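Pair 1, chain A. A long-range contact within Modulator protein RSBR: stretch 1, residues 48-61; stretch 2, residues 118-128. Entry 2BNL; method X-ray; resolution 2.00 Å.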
# COMPACT_ATOMS: atom_id res chain seq x y z
N GLU A 48 0.89 5.32 18.26
CA GLU A 48 1.88 4.21 18.05
C GLU A 48 2.42 4.37 16.65
O GLU A 48 3.58 4.15 16.38
CB GLU A 48 1.23 2.84 18.06
CG GLU A 48 1.34 1.96 19.30
CD GLU A 48 0.72 0.53 19.11
OE1 GLU A 48 1.55 -0.44 19.11
OE2 GLU A 48 -0.57 0.39 18.98
N TYR A 49 1.56 4.69 15.70
CA TYR A 49 2.05 4.93 14.27
C TYR A 49 2.97 6.12 14.11
O TYR A 49 4.04 6.03 13.49
CB TYR A 49 0.87 5.14 13.39
CG TYR A 49 1.16 5.19 11.94
CD1 TYR A 49 1.63 4.07 11.25
CD2 TYR A 49 0.95 6.33 11.23
CE1 TYR A 49 1.86 4.08 9.88
CE2 TYR A 49 1.20 6.35 9.82
CZ TYR A 49 1.65 5.21 9.17
OH TYR A 49 1.81 5.26 7.81
N ILE A 50 2.57 7.26 14.68
CA ILE A 50 3.46 8.41 14.64
C ILE A 50 4.87 8.09 15.27
O ILE A 50 5.88 8.56 14.77
CB ILE A 50 2.86 9.70 15.33
CG1 ILE A 50 1.59 10.17 14.63
CG2 ILE A 50 3.73 11.02 15.12
CD1 ILE A 50 0.54 11.14 15.49
N ASP A 51 4.88 7.37 16.38
CA ASP A 51 6.10 6.99 17.08
C ASP A 51 6.99 6.13 16.16
O ASP A 51 8.17 6.32 16.14
CB ASP A 51 5.83 6.18 18.33
CG ASP A 51 5.39 7.02 19.52
OD1 ASP A 51 5.27 8.25 19.41
OD2 ASP A 51 5.17 6.39 20.56
N ILE A 52 6.38 5.25 15.38
CA ILE A 52 7.05 4.53 14.26
C ILE A 52 7.68 5.45 13.22
O ILE A 52 8.87 5.30 12.89
CB ILE A 52 6.17 3.47 13.60
CG1 ILE A 52 5.88 2.31 14.58
CG2 ILE A 52 6.76 3.00 12.28
CD1 ILE A 52 4.55 1.58 14.34
N LEU A 53 6.93 6.44 12.81
CA LEU A 53 7.40 7.36 11.82
C LEU A 53 8.61 8.10 12.34
O LEU A 53 9.59 8.25 11.61
CB LEU A 53 6.27 8.33 11.41
CG LEU A 53 5.01 7.77 10.83
CD1 LEU A 53 4.04 8.93 10.52
CD2 LEU A 53 5.14 6.87 9.70
N LEU A 54 8.55 8.55 13.60
CA LEU A 54 9.62 9.38 14.19
C LEU A 54 10.98 8.60 14.36
O LEU A 54 12.00 9.20 14.49
CB LEU A 54 9.09 10.02 15.50
CG LEU A 54 8.08 11.14 15.20
CD1 LEU A 54 7.55 11.66 16.52
CD2 LEU A 54 8.65 12.35 14.33
N LEU A 55 10.91 7.26 14.39
CA LEU A 55 12.06 6.36 14.41
C LEU A 55 12.56 6.01 13.04
O LEU A 55 13.56 5.39 12.94
CB LEU A 55 11.66 5.06 15.13
CG LEU A 55 11.36 5.17 16.62
CD1 LEU A 55 10.65 3.87 17.10
CD2 LEU A 55 12.67 5.42 17.39
N SER A 56 11.83 6.37 12.00
CA SER A 56 12.03 5.86 10.59
C SER A 56 12.65 6.79 9.56
O SER A 56 12.38 6.69 8.33
CB SER A 56 10.71 5.28 10.09
OG SER A 56 10.28 4.23 10.92
N VAL A 57 13.44 7.77 10.02
CA VAL A 57 13.95 8.77 9.05
C VAL A 57 14.87 8.12 7.95
O VAL A 57 14.86 8.56 6.85
CB VAL A 57 14.69 9.97 9.75
CG1 VAL A 57 16.05 9.61 10.22
CG2 VAL A 57 14.75 11.16 8.87
N LYS A 58 15.58 7.06 8.32
CA LYS A 58 16.46 6.35 7.43
C LYS A 58 15.67 5.32 6.66
O LYS A 58 15.66 5.30 5.43
CB LYS A 58 17.58 5.72 8.22
CG LYS A 58 18.65 5.04 7.34
CD LYS A 58 19.66 4.27 8.20
CE LYS A 58 20.64 3.52 7.27
NZ LYS A 58 22.09 3.66 7.55
N ASP A 59 14.94 4.47 7.40
CA ASP A 59 14.20 3.36 6.82
C ASP A 59 13.37 2.77 7.94
O ASP A 59 13.40 3.23 9.10
CB ASP A 59 15.11 2.31 6.12
CG ASP A 59 16.11 1.74 6.95
OD1 ASP A 59 15.94 1.52 8.16
OD2 ASP A 59 17.20 1.56 6.41
N GLU A 60 12.73 1.66 7.58
CA GLU A 60 11.83 0.94 8.45
C GLU A 60 12.46 -0.01 9.49
O GLU A 60 11.76 -0.64 10.32
CB GLU A 60 10.79 0.19 7.59
CG GLU A 60 11.32 -1.04 6.94
CD GLU A 60 11.91 -0.84 5.61
OE1 GLU A 60 12.47 0.24 5.34
OE2 GLU A 60 11.64 -1.73 4.75
N ASN A 61 13.79 -0.06 9.54
CA ASN A 61 14.47 -1.03 10.40
C ASN A 61 14.53 -0.69 11.88
O ASN A 61 14.42 -1.62 12.72
CB ASN A 61 15.85 -1.24 9.84
CG ASN A 61 15.78 -1.94 8.45
OD1 ASN A 61 16.18 -1.36 7.43
ND2 ASN A 61 15.06 -3.05 8.39
N ARG A 118 8.10 8.05 -0.62
CA ARG A 118 9.43 7.57 -0.28
C ARG A 118 9.59 7.24 1.23
O ARG A 118 10.23 6.28 1.64
CB ARG A 118 10.41 8.59 -0.66
CG ARG A 118 11.64 8.03 -1.08
CD ARG A 118 12.76 9.05 -1.17
NE ARG A 118 14.00 8.30 -0.85
CZ ARG A 118 14.61 8.24 0.33
NH1 ARG A 118 14.19 8.93 1.35
NH2 ARG A 118 15.70 7.48 0.47
N PHE A 119 9.07 8.13 2.04
CA PHE A 119 9.11 7.96 3.50
C PHE A 119 8.18 6.86 4.02
O PHE A 119 8.59 6.01 4.79
CB PHE A 119 8.86 9.29 4.15
CG PHE A 119 8.86 9.26 5.62
CD1 PHE A 119 10.00 9.02 6.31
CD2 PHE A 119 7.64 9.31 6.32
CE1 PHE A 119 9.99 8.99 7.77
CE2 PHE A 119 7.60 9.22 7.68
CZ PHE A 119 8.77 9.10 8.43
N PHE A 120 6.90 6.88 3.61
CA PHE A 120 5.88 6.03 4.16
C PHE A 120 5.83 4.64 3.57
O PHE A 120 5.53 3.70 4.29
CB PHE A 120 4.51 6.71 3.87
CG PHE A 120 4.15 7.75 4.87
CD1 PHE A 120 3.60 7.40 6.09
CD2 PHE A 120 4.46 9.10 4.65
CE1 PHE A 120 3.23 8.45 7.01
CE2 PHE A 120 4.08 10.07 5.63
CZ PHE A 120 3.51 9.71 6.78
N SER A 121 6.10 4.51 2.26
CA SER A 121 5.89 3.24 1.56
C SER A 121 6.61 2.03 2.25
O SER A 121 5.96 1.11 2.64
CB SER A 121 6.29 3.29 0.03
OG SER A 121 5.81 2.12 -0.58
N PRO A 122 7.91 2.14 2.51
CA PRO A 122 8.59 0.99 3.23
C PRO A 122 8.10 0.69 4.69
O PRO A 122 8.12 -0.44 5.16
CB PRO A 122 10.07 1.40 3.20
CG PRO A 122 10.11 2.88 2.99
CD PRO A 122 8.82 3.27 2.24
N ILE A 123 7.69 1.74 5.39
CA ILE A 123 7.07 1.58 6.71
C ILE A 123 5.77 0.84 6.62
O ILE A 123 5.55 -0.19 7.27
CB ILE A 123 6.80 2.93 7.36
CG1 ILE A 123 8.07 3.70 7.56
CG2 ILE A 123 6.04 2.78 8.64
CD1 ILE A 123 7.93 5.28 7.94
N ASN A 124 4.89 1.32 5.73
CA ASN A 124 3.59 0.64 5.58
C ASN A 124 3.67 -0.77 5.08
O ASN A 124 2.89 -1.60 5.52
CB ASN A 124 2.62 1.46 4.64
CG ASN A 124 2.26 2.82 5.23
OD1 ASN A 124 2.40 3.01 6.46
ND2 ASN A 124 1.83 3.73 4.38
N THR A 125 4.55 -1.02 4.13
CA THR A 125 4.75 -2.42 3.61
C THR A 125 5.23 -3.36 4.72
O THR A 125 4.83 -4.49 4.82
CB THR A 125 5.69 -2.49 2.41
OG1 THR A 125 7.01 -2.07 2.78
CG2 THR A 125 5.15 -1.74 1.23
N GLU A 126 6.03 -2.84 5.61
CA GLU A 126 6.57 -3.63 6.72
C GLU A 126 5.44 -3.86 7.73
O GLU A 126 5.33 -4.89 8.35
CB GLU A 126 7.67 -2.84 7.38
CG GLU A 126 8.50 -3.66 8.34
CD GLU A 126 9.12 -4.89 7.67
OE1 GLU A 126 9.56 -4.69 6.53
OE2 GLU A 126 9.02 -6.01 8.24
N ILE A 127 4.65 -2.85 7.98
CA ILE A 127 3.45 -3.09 8.76
C ILE A 127 2.54 -4.18 8.17
O ILE A 127 2.02 -5.08 8.91
CB ILE A 127 2.67 -1.75 9.08
CG1 ILE A 127 3.46 -0.80 9.95
CG2 ILE A 127 1.26 -2.07 9.68
CD1 ILE A 127 2.90 0.60 10.01
N PHE A 128 2.26 -4.09 6.88
CA PHE A 128 1.40 -5.09 6.25
C PHE A 128 2.06 -6.49 6.47
O PHE A 128 1.39 -7.48 6.76
CB PHE A 128 1.19 -4.82 4.75
CG PHE A 128 0.59 -3.52 4.41
CD1 PHE A 128 -0.26 -2.88 5.28
CD2 PHE A 128 0.80 -2.96 3.21
CE1 PHE A 128 -0.82 -1.65 4.95
CE2 PHE A 128 0.20 -1.76 2.84
CZ PHE A 128 -0.59 -1.09 3.78
O HOH W 1 0.62 6.13 5.47
O HOH W 2 11.12 5.54 6.17

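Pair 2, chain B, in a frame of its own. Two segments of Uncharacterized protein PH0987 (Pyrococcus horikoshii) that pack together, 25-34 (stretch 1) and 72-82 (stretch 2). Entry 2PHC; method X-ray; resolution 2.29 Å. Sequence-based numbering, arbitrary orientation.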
# COMPACT_ATOMS: atom_id res chain seq x y z
N ASP B 25 7.67 -3.25 6.32
CA ASP B 25 8.64 -2.67 5.40
C ASP B 25 9.07 -1.22 5.70
O ASP B 25 10.24 -0.84 5.41
CB ASP B 25 8.19 -2.75 3.98
CG ASP B 25 9.33 -2.51 3.03
OD1 ASP B 25 10.24 -3.39 2.99
OD2 ASP B 25 9.34 -1.46 2.32
N ARG B 26 8.16 -0.44 6.26
CA ARG B 26 8.53 0.86 6.86
C ARG B 26 9.66 0.72 7.91
O ARG B 26 10.66 1.43 7.84
CB ARG B 26 7.35 1.58 7.43
CG ARG B 26 6.28 1.99 6.37
CD ARG B 26 5.33 3.09 7.02
NE ARG B 26 4.21 3.44 6.11
CZ ARG B 26 4.15 4.55 5.35
NH1 ARG B 26 5.15 5.46 5.41
NH2 ARG B 26 3.09 4.78 4.55
N VAL B 27 9.47 -0.18 8.89
CA VAL B 27 10.43 -0.53 9.92
C VAL B 27 11.72 -0.84 9.26
O VAL B 27 12.72 -0.16 9.50
CB VAL B 27 9.94 -1.71 10.82
CG1 VAL B 27 11.02 -2.18 11.75
CG2 VAL B 27 8.72 -1.31 11.61
N HIS B 28 11.70 -1.83 8.38
CA HIS B 28 12.90 -2.28 7.70
C HIS B 28 13.58 -1.14 6.84
O HIS B 28 14.76 -0.97 6.89
CB HIS B 28 12.58 -3.49 6.84
CG HIS B 28 13.75 -4.01 6.08
ND1 HIS B 28 13.73 -4.16 4.70
CD2 HIS B 28 14.95 -4.48 6.50
CE1 HIS B 28 14.89 -4.65 4.30
NE2 HIS B 28 15.66 -4.83 5.37
N SER B 29 12.80 -0.39 6.09
CA SER B 29 13.30 0.71 5.26
C SER B 29 13.90 1.82 6.10
O SER B 29 14.87 2.39 5.71
CB SER B 29 12.11 1.32 4.49
OG SER B 29 11.59 0.39 3.64
N LEU B 30 13.32 2.11 7.25
CA LEU B 30 13.81 3.07 8.16
C LEU B 30 15.12 2.61 8.76
O LEU B 30 16.03 3.43 8.89
CB LEU B 30 12.76 3.32 9.23
CG LEU B 30 13.02 4.28 10.39
CD1 LEU B 30 13.66 5.66 10.09
CD2 LEU B 30 11.75 4.46 11.19
N ALA B 31 15.23 1.34 9.11
CA ALA B 31 16.45 0.85 9.67
C ALA B 31 17.54 0.91 8.68
O ALA B 31 18.58 1.36 8.97
CB ALA B 31 16.30 -0.51 10.16
N LYS B 32 17.25 0.46 7.49
CA LYS B 32 18.06 0.75 6.36
C LYS B 32 18.47 2.21 6.10
O LYS B 32 19.52 2.43 5.63
CB LYS B 32 17.62 -0.00 5.11
CG LYS B 32 17.77 -1.52 5.19
CD LYS B 32 19.01 -2.07 4.56
CE LYS B 32 19.38 -3.41 5.10
NZ LYS B 32 20.22 -4.21 4.23
N ALA B 33 17.64 3.20 6.46
CA ALA B 33 17.84 4.60 6.04
C ALA B 33 18.86 5.03 7.07
O ALA B 33 19.87 5.70 6.77
CB ALA B 33 16.53 5.44 6.20
N ILE B 34 18.64 4.61 8.30
CA ILE B 34 19.59 4.89 9.32
C ILE B 34 20.93 4.29 9.11
O ILE B 34 21.91 4.93 9.41
CB ILE B 34 19.09 4.54 10.73
CG1 ILE B 34 17.91 5.46 11.05
CG2 ILE B 34 20.20 4.71 11.80
CD1 ILE B 34 17.25 4.95 12.28
N ARG B 72 14.07 13.43 11.92
CA ARG B 72 14.46 14.02 10.63
C ARG B 72 14.63 12.93 9.58
O ARG B 72 14.14 13.02 8.48
CB ARG B 72 15.73 14.85 10.79
CG ARG B 72 15.46 15.94 11.94
CD ARG B 72 16.57 16.84 12.24
NE ARG B 72 17.88 16.18 12.29
CZ ARG B 72 18.96 16.72 12.86
NH1 ARG B 72 18.89 17.94 13.40
NH2 ARG B 72 20.11 16.04 12.84
N ILE B 73 15.30 11.88 9.97
CA ILE B 73 15.37 10.70 9.14
C ILE B 73 13.96 10.04 8.88
O ILE B 73 13.70 9.70 7.78
CB ILE B 73 16.58 9.81 9.61
CG1 ILE B 73 17.00 8.79 8.54
CG2 ILE B 73 16.32 9.16 10.91
CD1 ILE B 73 18.40 8.51 8.65
N SER B 74 12.99 10.07 9.82
CA SER B 74 11.65 9.60 9.57
C SER B 74 10.74 10.43 8.63
O SER B 74 9.84 9.88 7.93
CB SER B 74 10.92 9.44 10.90
OG SER B 74 11.84 9.02 11.87
N ALA B 75 10.95 11.76 8.70
CA ALA B 75 10.40 12.74 7.78
C ALA B 75 10.77 12.55 6.35
O ALA B 75 9.93 12.69 5.51
CB ALA B 75 10.78 14.24 8.24
N ARG B 76 12.05 12.27 6.11
CA ARG B 76 12.64 11.97 4.85
C ARG B 76 12.30 10.59 4.24
O ARG B 76 12.34 10.46 3.01
CB ARG B 76 14.18 11.98 5.06
CG ARG B 76 14.78 13.49 5.32
CD ARG B 76 16.31 13.66 5.00
NE ARG B 76 17.11 13.66 6.24
CZ ARG B 76 18.04 12.77 6.62
NH1 ARG B 76 18.39 11.75 5.82
NH2 ARG B 76 18.62 12.93 7.84
N GLU B 77 12.13 9.55 5.08
CA GLU B 77 11.52 8.30 4.72
C GLU B 77 10.04 8.45 4.25
O GLU B 77 9.68 7.97 3.21
CB GLU B 77 11.62 7.31 5.92
CG GLU B 77 12.93 6.57 5.87
CD GLU B 77 13.00 5.70 4.57
OE1 GLU B 77 12.01 4.92 4.33
OE2 GLU B 77 14.01 5.80 3.80
N VAL B 78 9.20 9.14 5.00
CA VAL B 78 7.86 9.44 4.58
C VAL B 78 7.79 10.25 3.31
O VAL B 78 6.90 10.09 2.50
CB VAL B 78 7.15 10.23 5.73
CG1 VAL B 78 5.89 10.86 5.24
CG2 VAL B 78 6.83 9.24 6.90
N GLU B 79 8.72 11.20 3.13
CA GLU B 79 8.75 11.99 1.90
C GLU B 79 9.23 11.14 0.69
O GLU B 79 8.87 11.41 -0.44
CB GLU B 79 9.65 13.24 2.13
CG GLU B 79 10.03 14.02 0.89
CD GLU B 79 11.35 14.82 1.13
OE1 GLU B 79 12.45 14.27 1.51
OE2 GLU B 79 11.26 16.04 0.94
N ARG B 80 10.14 10.21 0.90
CA ARG B 80 10.60 9.38 -0.14
C ARG B 80 9.43 8.46 -0.62
O ARG B 80 9.19 8.24 -1.81
CB ARG B 80 11.75 8.56 0.40
CG ARG B 80 12.12 7.42 -0.57
CD ARG B 80 13.22 6.55 -0.08
NE ARG B 80 12.77 5.70 1.01
CZ ARG B 80 12.06 4.59 0.89
NH1 ARG B 80 11.68 4.18 -0.30
NH2 ARG B 80 11.69 3.94 1.97
N ILE B 81 8.68 7.97 0.31
CA ILE B 81 7.60 7.01 -0.00
C ILE B 81 6.46 7.78 -0.64
O ILE B 81 5.87 7.32 -1.61
CB ILE B 81 7.15 6.30 1.28
CG1 ILE B 81 8.27 5.41 1.81
CG2 ILE B 81 5.74 5.56 1.09
CD1 ILE B 81 7.99 4.85 3.20
N LYS B 82 6.17 8.98 -0.13
CA LYS B 82 5.22 9.90 -0.82
C LYS B 82 5.57 10.16 -2.27
O LYS B 82 4.69 10.19 -3.10
CB LYS B 82 4.99 11.19 -0.03
CG LYS B 82 4.51 12.47 -0.87
NZ LYS B 82 3.81 15.72 -0.28
O HOH W 3 9.44 1.88 1.30
O HOH W 4 9.89 3.89 6.67
O HOH W 5 14.96 3.15 3.17

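What geometry do the two pairs share? In each, two helices cross at nearly the same angle, 123° in pair 1 and 122° in pair 2, with axes 11.2 Å and 10.1 Å apart at closest approach. The central backbone superposes with an RMSD of 0.5 Å. The match runs from E48(A) to V57(A) on D25(B) to I34(B), and from R118(A) to F128(A) on R72(B) to K82(B), although the second helix of pair 1 is kinked at P122(A), whose N has no bond to the turn before.

What fills the middle of the crossing? In pair 1 it is I123(A), whose CG2 lies 3.7 Å from I52(A) CG2 and whose CD1 lies 3.7 Å from L53(A) CD2 and 3.5 Å from S56(A) CB. The matching residue in pair 2 is a glutamate, E77(B), and two of the residues facing it are small: its OE1 is 3.6 Å from S29(B) CB, at the position of I52(A), and its OE2 is 3.5 Å from A33(B) CB, at the position of S56(A). The carboxylate is balanced within its own helix by a salt bridge, R80(B) NH2 to E77(B) OE1 at 2.6 Å. Water 5 then ties it to the first helix, donating to E77(B) OE2 at 2.9 Å and to S29(B) O at 2.7 Å.

How is the end near Y49(A) and R26(B) closed? Y49(A) OH donates a hydrogen bond to N124(A) OD1 at 2.7 Å, and its ring edge meets I127(A), CE1 to CD1 at 3.6 Å. In pair 2 the long side chain of R26(B) takes this place, its NH1 3.6 Å from I81(B) CD1, the counterpart of I127(A). V78(B), matching N124(A), offers no polar group from its side chain, and no direct hydrogen bond joins the two stretches of pair 2.

What happens at the other end, where F119(A) matches I73(B)? The F119(A) ring reaches two backbone carbonyls of the first stretch, with CZ 3.4 Å from L53(A) O and CE1 3.4 Å from S56(A) O. I73(B) does similar work with a smaller group: its CD1 lies 3.7 Å from A33(B) O and 3.9 Å from I34(B) CG1. Beside it, F120(A) packs CE1 against L53(A) CD1 at 3.6 Å, whereas S74(B) leaves a looser contact, OG to L30(B) CD1 at 4.2 Å. At these two positions pair 1 has aromatic rings and pair 2 has smaller side chains.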